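PDB 5HU7: putative polyketide synthase from Brevibacillus brevis, which probably catalyses the dehydration of acyl-carrier-protein-bound 3-hydroxyacyl intermediates as the dehydratase domain of a trans-AT polyketide synthase. Local coordinates for residues E25-S30 with Q96-I101. Residues are numbered along the deposited sequence; the frame is centred on the assembly and turned at random.
Sequences ELRYSS and QVHVGI
Arg27 lies flat on the ring of His98 across two antiparallel strands, guanidinium and imidazole planes 8° apart and NH1 above the middle of the ring. The two side chains run alongside each other and point the same way. Arg27 CG sits between the backbone N and the carbonyl carbon (chi1 72°), and the chain then stays extended to NE, which carries the guanidinium up level with the imidazole. The ring is held at its edge as well: Ser29 OG lies in the ring plane and shares a hydrogen bond of 2.7 Å with His98 ND1, while a second bond joins the same hydroxyl to Thr20. Arg27 NH1 and Glu25 OE2 both bond to Tyr114 OH, whose ring also meets His98; between Arg27 NH1 and Glu25 OE1, 3.9 Å apart, only a long charge pairing is left, with the oxygen well out of the guanidinium plane. Gly100 faces Arg27 in a non-hydrogen-bonded pair, its CA 4.0 Å from Arg27 CB. The strands are joined by the hydrogen-bonded pairs Tyr28–Val99 and Ser30–Val97, with Tyr28 N to Val99 O at 2.9 Å and Val97 N to Ser30 O at 2.8 Å. The side chains of these pairs lie on the face opposite Arg27, Ser29 and His98, which is largely apolar. Leu26 CD2 reaches Ile101 CB at 4.0 Å, Tyr28 turns the edge of its ring to Ile101 CG1, and Tyr28 and Val99 rest on helix 52-65, the hot-dog helix wrapped by the sheet. Leu26 and Tyr28 also pack against Asp22 and Ser21 of the second subunit. The hydroxyl at ND1 and the stacked guanidinium together fix the rotation of the buried imidazole, and the nearby arginine charge would tend to disfavour a protonated His98.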
loop_
_atom_site.group_PDB
_atom_site.type_symbol
_atom_site.label_atom_id
_atom_site.label_comp_id
_atom_site.label_asym_id
_atom_site.label_seq_id
_atom_site.Cartn_x
_atom_site.Cartn_y
_atom_site.Cartn_z
ATOM N N GLU A 25 9.268 4.185 -7.789
ATOM C CA GLU A 25 9.796 3.675 -6.514
ATOM C C GLU A 25 8.870 2.726 -5.756
ATOM O O GLU A 25 7.671 2.965 -5.744
ATOM C CB GLU A 25 10.039 4.905 -5.630
ATOM C CG GLU A 25 10.919 4.722 -4.399
ATOM C CD GLU A 25 11.097 6.022 -3.626
ATOM O OE1 GLU A 25 10.455 7.032 -3.987
ATOM O OE2 GLU A 25 11.882 6.038 -2.656
ATOM N N LEU A 26 9.439 1.714 -5.049
ATOM C CA LEU A 26 8.734 0.805 -4.118
ATOM C C LEU A 26 8.886 1.482 -2.749
ATOM O O LEU A 26 10.018 1.610 -2.270
ATOM C CB LEU A 26 9.383 -0.607 -4.061
ATOM C CG LEU A 26 8.898 -1.594 -2.977
ATOM C CD1 LEU A 26 7.486 -2.022 -3.179
ATOM C CD2 LEU A 26 9.715 -2.855 -2.992
ATOM N N ARG A 27 7.775 1.969 -2.147
ATOM C CA ARG A 27 7.884 2.674 -0.870
ATOM C C ARG A 27 6.645 2.669 -0.014
ATOM O O ARG A 27 5.555 2.376 -0.458
ATOM C CB ARG A 27 8.345 4.126 -1.072
ATOM C CG ARG A 27 7.302 5.028 -1.680
ATOM C CD ARG A 27 7.716 6.483 -1.649
ATOM N NE ARG A 27 6.657 7.363 -2.145
ATOM C CZ ARG A 27 6.791 8.678 -2.341
ATOM N NH1 ARG A 27 7.952 9.288 -2.090
ATOM N NH2 ARG A 27 5.764 9.393 -2.795
ATOM N N TYR A 28 6.848 3.007 1.253
ATOM C CA TYR A 28 5.796 3.093 2.248
ATOM C C TYR A 28 5.845 4.489 2.861
ATOM O O TYR A 28 6.908 5.106 2.898
ATOM C CB TYR A 28 5.971 1.980 3.292
ATOM C CG TYR A 28 6.073 0.607 2.669
ATOM C CD1 TYR A 28 7.281 0.130 2.182
ATOM C CD2 TYR A 28 4.932 -0.158 2.435
ATOM C CE1 TYR A 28 7.362 -1.081 1.489
ATOM C CE2 TYR A 28 5.012 -1.401 1.805
ATOM C CZ TYR A 28 6.237 -1.870 1.354
ATOM O OH TYR A 28 6.351 -3.058 0.676
ATOM N N SER A 29 4.690 5.032 3.227
ATOM C CA SER A 29 4.612 6.383 3.805
ATOM C C SER A 29 3.790 6.380 5.047
ATOM O O SER A 29 2.794 5.658 5.135
ATOM C CB SER A 29 4.030 7.379 2.800
ATOM O OG SER A 29 4.714 7.278 1.556
ATOM N N SER A 30 4.238 7.179 6.034
ATOM C CA SER A 30 3.578 7.364 7.327
ATOM C C SER A 30 3.576 8.836 7.665
ATOM O O SER A 30 4.510 9.547 7.307
ATOM C CB SER A 30 4.326 6.598 8.405
ATOM O OG SER A 30 4.392 5.232 8.052
ATOM N N GLN A 96 5.685 13.749 7.226
ATOM C CA GLN A 96 5.404 12.640 6.323
ATOM C C GLN A 96 6.756 11.936 6.081
ATOM O O GLN A 96 7.644 12.516 5.477
ATOM C CB GLN A 96 4.773 13.108 5.010
ATOM C CG GLN A 96 4.083 11.959 4.270
ATOM C CD GLN A 96 3.659 12.292 2.859
ATOM O OE1 GLN A 96 4.167 13.219 2.213
ATOM N NE2 GLN A 96 2.761 11.481 2.318
ATOM N N VAL A 97 6.913 10.720 6.600
ATOM C CA VAL A 97 8.146 9.943 6.499
ATOM C C VAL A 97 7.941 8.805 5.539
ATOM O O VAL A 97 6.946 8.097 5.637
ATOM C CB VAL A 97 8.550 9.382 7.879
ATOM C CG1 VAL A 97 9.933 8.747 7.820
ATOM C CG2 VAL A 97 8.505 10.453 8.945
ATOM N N HIS A 98 8.912 8.587 4.664
ATOM C CA HIS A 98 8.870 7.522 3.669
ATOM C C HIS A 98 9.949 6.472 3.927
ATOM O O HIS A 98 10.990 6.793 4.464
ATOM C CB HIS A 98 9.072 8.100 2.268
ATOM C CG HIS A 98 8.152 9.213 1.935
ATOM N ND1 HIS A 98 6.803 8.991 1.747
ATOM C CD2 HIS A 98 8.409 10.523 1.744
ATOM C CE1 HIS A 98 6.282 10.167 1.476
ATOM N NE2 HIS A 98 7.219 11.115 1.442
ATOM N N VAL A 99 9.691 5.240 3.519
ATOM C CA VAL A 99 10.669 4.156 3.562
ATOM C C VAL A 99 10.726 3.587 2.154
ATOM O O VAL A 99 9.762 2.971 1.703
ATOM C CB VAL A 99 10.401 2.999 4.532
ATOM C CG1 VAL A 99 11.651 2.149 4.672
ATOM C CG2 VAL A 99 9.923 3.488 5.862
ATOM N N GLY A 100 11.835 3.801 1.481
ATOM C CA GLY A 100 12.032 3.263 0.156
ATOM C C GLY A 100 12.835 1.985 0.258
ATOM O O GLY A 100 13.676 1.856 1.151
ATOM N N ILE A 101 12.551 1.025 -0.625
ATOM C CA ILE A 101 13.270 -0.240 -0.704
ATOM C C ILE A 101 13.850 -0.293 -2.134
ATOM O O ILE A 101 13.113 -0.071 -3.081
ATOM C CB ILE A 101 12.363 -1.445 -0.419
ATOM C CG1 ILE A 101 11.666 -1.354 0.956
ATOM C CG2 ILE A 101 13.167 -2.755 -0.564
ATOM C CD1 ILE A 101 12.550 -1.399 2.147
#